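Local coordinates for protein endo-beta-1,4-mannanase (Alicyclobacillus acidocaldarius, PDB 4CD8) that hydrolyses internal beta-1,4-mannosidic linkages of mannans as a family GH113 glycoside hydrolase with a TIM-barrel fold, at residues V232-P244 with H249-Y262. Numbering follows the deposited sequence. Where two conformers were deposited one is given.
Sequences VGCPSRSGSGACP and HPGAVCLDEQARFY
Phe261 packs tightly against Cys234, whose CB lies over the ring face, 3.9 Å from its centroid; Val232 CG2 meets the ring edge. A chi1 of 173°, CG trans to the main-chain nitrogen, carries this flat apolar ring from helix 255-268 into the buried loop after TIM-barrel strand 227-232, where the Pro235 side chain lies about 7 Å from the bound mannoimidazole. Beside it, Gln258, long and amide-tipped, sends NE2 to Cys234 O (2.9 Å), the acceptor lying in its amide plane.

Glu257 bends at chi2 (70°) so that OE2 accepts from Gly241 N (2.7 Å) on its anti side, while OE1 is gripped side-on by Arg260 NE and NH2. Gly241 fits because a CB would collide with OE2. Replacing Glu257 by an alanine is likely to leave Gly241 N without its acceptor and the Arg260 charge without its mate.

Polar bonds hold the outer side, where Ala252 and Val253 are exposed: Ser238 N to Ala252 O and Cys254 N to Ser236 O flank the single Arg237-Val253 bridge. Partly exposed His249 has Cys243 SG over its ring. The chemistry implies a largely apolar root round Phe261, with Gly233 O buried and partnerless, and a hydrogen-bonded outer loop, Glu257 being one of several ties.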
ATOM      1  N   VAL A 232      -5.231   1.567   4.203  1.00 17.02           N
ATOM      2  CA  VAL A 232      -6.513   1.988   4.745  1.00 17.50           C
ATOM      3  C   VAL A 232      -6.319   3.337   5.391  1.00 18.71           C
ATOM      4  O   VAL A 232      -5.292   3.599   6.034  1.00 17.41           O
ATOM      5  CB  VAL A 232      -7.082   0.941   5.746  1.00 21.17           C
ATOM      6  CG1 VAL A 232      -6.129   0.748   6.900  1.00 21.63           C
ATOM      7  CG2 VAL A 232      -8.473   1.351   6.186  1.00 18.26           C
ATOM      8  N   GLY A 233      -7.311   4.201   5.208  1.00 17.99           N
ATOM      9  CA  GLY A 233      -7.215   5.540   5.745  1.00 20.21           C
ATOM     10  C   GLY A 233      -8.324   6.397   5.203  1.00 18.53           C
ATOM     11  O   GLY A 233      -9.201   5.916   4.469  1.00 17.92           O
ATOM     12  N   CYS A 234      -8.291   7.659   5.594  1.00 21.01           N
ATOM     13  CA  CYS A 234      -9.343   8.603   5.241  1.00 21.19           C
ATOM     14  C   CYS A 234      -8.766  10.009   5.364  1.00 21.53           C
ATOM     15  O   CYS A 234      -8.079  10.314   6.340  1.00 19.23           O
ATOM     16  CB  CYS A 234     -10.529   8.435   6.184  1.00 22.85           C
ATOM     17  SG  CYS A 234     -11.980   9.451   5.840  1.00 23.77           S
ATOM     18  N   PRO A 235      -9.063  10.880   4.389  1.00 23.07           N
ATOM     19  CA  PRO A 235      -8.659  12.277   4.531  1.00 25.33           C
ATOM     20  C   PRO A 235      -9.429  13.005   5.611  1.00 24.56           C
ATOM     21  O   PRO A 235     -10.577  12.668   5.898  1.00 23.82           O
ATOM     22  CB  PRO A 235      -9.001  12.909   3.172  1.00 27.53           C
ATOM     23  CG  PRO A 235      -9.257  11.777   2.250  1.00 24.96           C
ATOM     24  CD  PRO A 235      -9.724  10.629   3.104  1.00 22.08           C
ATOM     25  N   SER A 236      -8.787  14.005   6.201  1.00 25.03           N
ATOM     26  CA  SER A 236      -9.468  14.902   7.135  1.00 29.08           C
ATOM     27  C   SER A 236     -10.209  15.999   6.367  1.00 26.53           C
ATOM     28  O   SER A 236      -9.864  17.183   6.444  1.00 30.57           O
ATOM     29  CB  SER A 236      -8.459  15.465   8.125  1.00 26.48           C
ATOM     30  OG  SER A 236      -7.327  15.932   7.445  1.00 23.45           O
ATOM     31  N   ARG A 237     -11.233  15.561   5.637  1.00 29.87           N
ATOM     32  CA  ARG A 237     -12.127  16.455   4.905  0.50 21.72           C
ATOM     33  C   ARG A 237     -13.574  16.045   5.146  1.00 32.41           C
ATOM     34  O   ARG A 237     -13.892  14.839   5.396  1.00 31.53           O
ATOM     35  CB  ARG A 237     -11.850  16.406   3.403  0.50 21.41           C
ATOM     36  CG  ARG A 237     -10.425  16.731   3.021  0.50 22.04           C
ATOM     37  CD  ARG A 237     -10.308  16.766   1.508  0.50 22.94           C
ATOM     38  NE  ARG A 237      -8.978  17.170   1.088  0.50 27.00           N
ATOM     39  CZ  ARG A 237      -8.679  17.600  -0.135  0.50 31.25           C
ATOM     40  NH1 ARG A 237      -9.618  17.696  -1.066  0.50 32.19           N
ATOM     41  NH2 ARG A 237      -7.438  17.945  -0.425  0.50 35.05           N
ATOM     42  N   SER A 238     -14.440  17.039   5.085  1.00 30.26           N
ATOM     43  CA  SER A 238     -15.846  16.842   5.317  1.00 40.53           C
ATOM     44  C   SER A 238     -16.433  15.825   4.346  1.00 30.49           C
ATOM     45  O   SER A 238     -16.143  15.869   3.149  1.00 33.35           O
ATOM     46  CB  SER A 238     -16.589  18.184   5.170  1.00 34.14           C
ATOM     47  OG  SER A 238     -17.820  18.119   5.832  1.00 60.17           O
ATOM     48  N   GLY A 239     -17.231  14.896   4.881  1.00 30.59           N
ATOM     49  CA  GLY A 239     -17.896  13.871   4.065  1.00 32.05           C
ATOM     50  C   GLY A 239     -17.000  12.713   3.605  1.00 27.30           C
ATOM     51  O   GLY A 239     -17.488  11.735   3.024  1.00 32.90           O
ATOM     52  N   SER A 240     -15.698  12.825   3.848  1.00 27.49           N
ATOM     53  CA  SER A 240     -14.738  11.843   3.312  1.00 25.13           C
ATOM     54  C   SER A 240     -14.960  10.405   3.791  1.00 26.52           C
ATOM     55  O   SER A 240     -14.576   9.450   3.091  1.00 28.46           O
ATOM     56  CB  SER A 240     -13.283  12.256   3.592  1.00 27.78           C
ATOM     57  OG  SER A 240     -12.829  13.269   2.687  1.00 29.79           O
ATOM     58  N   GLY A 241     -15.591  10.236   4.945  1.00 22.09           N
ATOM     59  CA  GLY A 241     -15.800   8.856   5.461  1.00 26.86           C
ATOM     60  C   GLY A 241     -16.762   8.040   4.616  1.00 28.50           C
ATOM     61  O   GLY A 241     -16.798   6.808   4.735  1.00 33.85           O
ATOM     62  N   ALA A 242     -17.553   8.735   3.779  1.00 27.85           N
ATOM     63  CA  ALA A 242     -18.434   8.105   2.780  1.00 30.23           C
ATOM     64  C   ALA A 242     -17.664   7.680   1.513  1.00 30.73           C
ATOM     65  O   ALA A 242     -18.116   6.799   0.782  1.00 29.94           O
ATOM     66  CB  ALA A 242     -19.584   9.046   2.405  1.00 35.43           C
ATOM     67  N   CYS A 243     -16.521   8.323   1.256  1.00 27.24           N
ATOM     68  CA  CYS A 243     -15.680   7.994   0.111  1.00 27.44           C
ATOM     69  C   CYS A 243     -14.191   8.054   0.466  1.00 26.78           C
ATOM     70  O   CYS A 243     -13.454   8.898  -0.054  1.00 26.16           O
ATOM     71  CB  CYS A 243     -15.988   8.928  -1.046  1.00 28.78           C
ATOM     72  SG  CYS A 243     -15.862  10.688  -0.639  1.00 31.44           S
ATOM     73  N   PRO A 244     -13.730   7.124   1.333  1.00 22.50           N
ATOM     74  CA  PRO A 244     -12.413   7.326   1.931  1.00 21.06           C
ATOM     75  C   PRO A 244     -11.246   7.177   0.962  1.00 20.78           C
ATOM     76  O   PRO A 244     -10.162   7.679   1.234  1.00 23.63           O
ATOM     77  CB  PRO A 244     -12.347   6.290   3.050  1.00 20.00           C
ATOM     78  CG  PRO A 244     -13.491   5.368   2.815  1.00 26.02           C
ATOM     79  CD  PRO A 244     -14.539   6.141   2.071  1.00 22.74           C
ATOM     80  N   HIS A 249     -11.453  14.863  -2.885  1.00 29.42           N
ATOM     81  CA  HIS A 249     -12.793  15.112  -2.419  1.00 38.58           C
ATOM     82  C   HIS A 249     -12.923  16.612  -2.064  1.00 31.61           C
ATOM     83  O   HIS A 249     -12.213  17.073  -1.171  1.00 45.76           O
ATOM     84  CB  HIS A 249     -13.146  14.276  -1.184  1.00 28.77           C
ATOM     85  CG  HIS A 249     -14.508  14.573  -0.614  1.00 37.71           C
ATOM     86  ND1 HIS A 249     -15.679  14.352  -1.314  1.00 32.54           N
ATOM     87  CD2 HIS A 249     -14.879  15.056   0.596  1.00 30.93           C
ATOM     88  CE1 HIS A 249     -16.711  14.695  -0.562  1.00 37.66           C
ATOM     89  NE2 HIS A 249     -16.253  15.125   0.602  1.00 38.39           N
ATOM     90  N   PRO A 250     -13.811  17.368  -2.764  1.00 40.24           N
ATOM     91  CA  PRO A 250     -14.019  18.754  -2.322  1.00 38.89           C
ATOM     92  C   PRO A 250     -14.632  18.767  -0.914  1.00 47.15           C
ATOM     93  O   PRO A 250     -15.476  17.921  -0.595  1.00 44.02           O
ATOM     94  CB  PRO A 250     -14.987  19.334  -3.371  1.00 43.13           C
ATOM     95  CG  PRO A 250     -15.636  18.143  -4.022  1.00 43.42           C
ATOM     96  CD  PRO A 250     -14.758  16.936  -3.808  1.00 36.42           C
ATOM     97  N   GLY A 251     -14.193  19.701  -0.074  1.00 26.22           N
ATOM     98  CA  GLY A 251     -14.753  19.840   1.270  1.00 49.64           C
ATOM     99  C   GLY A 251     -13.885  20.646   2.216  1.00 46.65           C
ATOM    100  O   GLY A 251     -12.701  20.867   1.973  1.00 53.76           O
ATOM    101  N   ALA A 252     -14.493  21.090   3.305  1.00 42.33           N
ATOM    102  CA  ALA A 252     -13.770  21.784   4.357  1.00 44.06           C
ATOM    103  C   ALA A 252     -12.826  20.771   5.002  1.00 28.38           C
ATOM    104  O   ALA A 252     -13.113  19.580   5.004  1.00 46.70           O
ATOM    105  CB  ALA A 252     -14.748  22.342   5.394  1.00 33.15           C
ATOM    106  N   VAL A 253     -11.707  21.248   5.541  1.00 39.05           N
ATOM    107  CA  VAL A 253     -10.916  20.438   6.464  1.00 22.02           C
ATOM    108  C   VAL A 253     -11.821  20.000   7.621  1.00 27.15           C
ATOM    109  O   VAL A 253     -12.564  20.832   8.180  1.00 37.56           O
ATOM    110  CB  VAL A 253      -9.674  21.213   6.989  1.00 25.64           C
ATOM    111  CG1 VAL A 253      -8.971  20.419   8.100  1.00 30.76           C
ATOM    112  CG2 VAL A 253      -8.700  21.452   5.833  1.00 26.30           C
ATOM    113  N   CYS A 254     -11.788  18.695   7.953  1.00 36.15           N
ATOM    114  CA  CYS A 254     -12.623  18.205   9.033  1.00 23.97           C
ATOM    115  C   CYS A 254     -11.855  17.083   9.720  1.00 34.81           C
ATOM    116  O   CYS A 254     -11.895  15.924   9.270  1.00 25.12           O
ATOM    117  CB  CYS A 254     -13.946  17.686   8.485  1.00 21.77           C
ATOM    118  SG  CYS A 254     -15.074  17.182   9.803  1.00 32.76           S
ATOM    119  N   LEU A 255     -11.170  17.437  10.795  1.00 26.62           N
ATOM    120  CA  LEU A 255     -10.344  16.485  11.525  1.00 28.05           C
ATOM    121  C   LEU A 255     -11.217  15.387  12.138  1.00 24.46           C
ATOM    122  O   LEU A 255     -10.833  14.172  12.099  1.00 35.99           O
ATOM    123  CB  LEU A 255      -9.492  17.225  12.580  1.00 31.31           C
ATOM    124  CG  LEU A 255      -8.080  17.696  12.163  1.00 35.72           C
ATOM    125  CD1 LEU A 255      -8.042  18.498  10.852  1.00 35.65           C
ATOM    126  CD2 LEU A 255      -7.433  18.492  13.297  1.00 35.03           C
ATOM    127  N   ASP A 256     -12.408  15.780  12.614  1.00 31.51           N
ATOM    128  CA  ASP A 256     -13.303  14.841  13.290  1.00 34.52           C
ATOM    129  C   ASP A 256     -13.792  13.729  12.350  1.00 32.81           C
ATOM    130  O   ASP A 256     -14.053  12.618  12.801  1.00 35.37           O
ATOM    131  CB  ASP A 256     -14.501  15.573  13.930  1.00 38.41           C
ATOM    132  CG  ASP A 256     -14.104  16.437  15.131  1.00 43.28           C
ATOM    133  OD1 ASP A 256     -12.916  16.398  15.550  1.00 62.12           O
ATOM    134  OD2 ASP A 256     -14.987  17.128  15.639  1.00 66.29           O
ATOM    135  N   GLU A 257     -13.921  14.027  11.056  1.00 29.17           N
ATOM    136  CA  GLU A 257     -14.412  13.049  10.073  1.00 28.68           C
ATOM    137  C   GLU A 257     -13.413  11.900   9.935  1.00 25.96           C
ATOM    138  O   GLU A 257     -13.795  10.721   9.902  1.00 28.32           O
ATOM    139  CB  GLU A 257     -14.644  13.725   8.710  1.00 26.85           C
ATOM    140  CG  GLU A 257     -15.133  12.831   7.560  1.00 28.02           C
ATOM    141  CD  GLU A 257     -16.567  12.326   7.690  1.00 34.86           C
ATOM    142  OE1 GLU A 257     -17.234  12.565   8.731  1.00 39.49           O
ATOM    143  OE2 GLU A 257     -17.034  11.666   6.705  1.00 43.90           O
ATOM    144  N   GLN A 258     -12.133  12.257   9.850  1.00 20.89           N
ATOM    145  CA  GLN A 258     -11.064  11.256   9.792  1.00 24.83           C
ATOM    146  C   GLN A 258     -11.099  10.399  11.063  1.00 19.94           C
ATOM    147  O   GLN A 258     -10.966   9.187  10.999  1.00 25.48           O
ATOM    148  CB  GLN A 258      -9.720  11.945   9.657  1.00 24.68           C
ATOM    149  CG  GLN A 258      -8.542  10.992   9.571  1.00 20.12           C
ATOM    150  CD  GLN A 258      -7.234  11.756   9.493  1.00 20.47           C
ATOM    151  OE1 GLN A 258      -6.829  12.369  10.471  1.00 23.23           O
ATOM    152  NE2 GLN A 258      -6.571  11.726   8.328  1.00 22.32           N
ATOM    153  N   ALA A 259     -11.300  11.030  12.228  1.00 21.75           N
ATOM    154  CA  ALA A 259     -11.392  10.266  13.478  1.00 23.88           C
ATOM    155  C   ALA A 259     -12.572   9.278  13.458  1.00 25.56           C
ATOM    156  O   ALA A 259     -12.408   8.108  13.862  1.00 28.05           O
ATOM    157  CB  ALA A 259     -11.495  11.193  14.680  1.00 27.56           C
ATOM    158  N   ARG A 260     -13.731   9.740  12.967  1.00 27.50           N
ATOM    159  CA  ARG A 260     -14.946   8.905  12.880  1.00 26.47           C
ATOM    160  C   ARG A 260     -14.670   7.685  11.994  1.00 28.09           C
ATOM    161  O   ARG A 260     -15.087   6.575  12.315  1.00 28.21           O
ATOM    162  CB  ARG A 260     -16.173   9.680  12.354  1.00 30.08           C
ATOM    163  CG  ARG A 260     -16.790  10.668  13.339  1.00 31.82           C
ATOM    164  CD  ARG A 260     -18.031  11.371  12.769  1.00 34.85           C
ATOM    165  NE  ARG A 260     -17.760  12.446  11.788  1.00 29.38           N
ATOM    166  CZ  ARG A 260     -17.549  13.744  12.083  1.00 42.27           C
ATOM    167  NH1 ARG A 260     -17.519  14.177  13.349  1.00 31.14           N
ATOM    168  NH2 ARG A 260     -17.326  14.612  11.103  1.00 36.55           N
ATOM    169  N   PHE A 261     -13.954   7.884  10.886  1.00 26.91           N
ATOM    170  CA  PHE A 261     -13.578   6.739  10.044  1.00 26.55           C
ATOM    171  C   PHE A 261     -12.760   5.724  10.839  1.00 23.90           C
ATOM    172  O   PHE A 261     -13.066   4.526  10.798  1.00 23.18           O
ATOM    173  CB  PHE A 261     -12.788   7.176   8.832  1.00 26.66           C
ATOM    174  CG  PHE A 261     -12.248   6.035   8.041  1.00 25.50           C
ATOM    175  CD1 PHE A 261     -13.023   5.428   7.075  1.00 23.97           C
ATOM    176  CD2 PHE A 261     -10.968   5.539   8.292  1.00 19.57           C
ATOM    177  CE1 PHE A 261     -12.529   4.348   6.350  1.00 24.20           C
ATOM    178  CE2 PHE A 261     -10.478   4.452   7.585  1.00 25.05           C
ATOM    179  CZ  PHE A 261     -11.250   3.855   6.598  1.00 20.16           C
ATOM    180  N   TYR A 262     -11.718   6.189  11.534  1.00 24.71           N
ATOM    181  CA  TYR A 262     -10.835   5.252  12.297  1.00 19.86           C
ATOM    182  C   TYR A 262     -11.622   4.564  13.414  1.00 21.47           C
ATOM    183  O   TYR A 262     -11.515   3.340  13.602  1.00 24.12           O
ATOM    184  CB  TYR A 262      -9.592   5.981  12.841  1.00 21.88           C
ATOM    185  CG  TYR A 262      -8.471   6.063  11.810  1.00 22.53           C
ATOM    186  CD1 TYR A 262      -7.552   5.015  11.653  1.00 21.35           C
ATOM    187  CD2 TYR A 262      -8.353   7.152  10.967  1.00 17.91           C
ATOM    188  CE1 TYR A 262      -6.551   5.082  10.713  1.00 23.73           C
ATOM    189  CE2 TYR A 262      -7.365   7.238  10.013  1.00 20.22           C
ATOM    190  CZ  TYR A 262      -6.467   6.199   9.873  1.00 19.37           C
ATOM    191  OH  TYR A 262      -5.489   6.276   8.934  1.00 22.74           O
TER
HETATM  192  O   HOH W   1      -5.629   8.135   7.001  1.00 20.37           O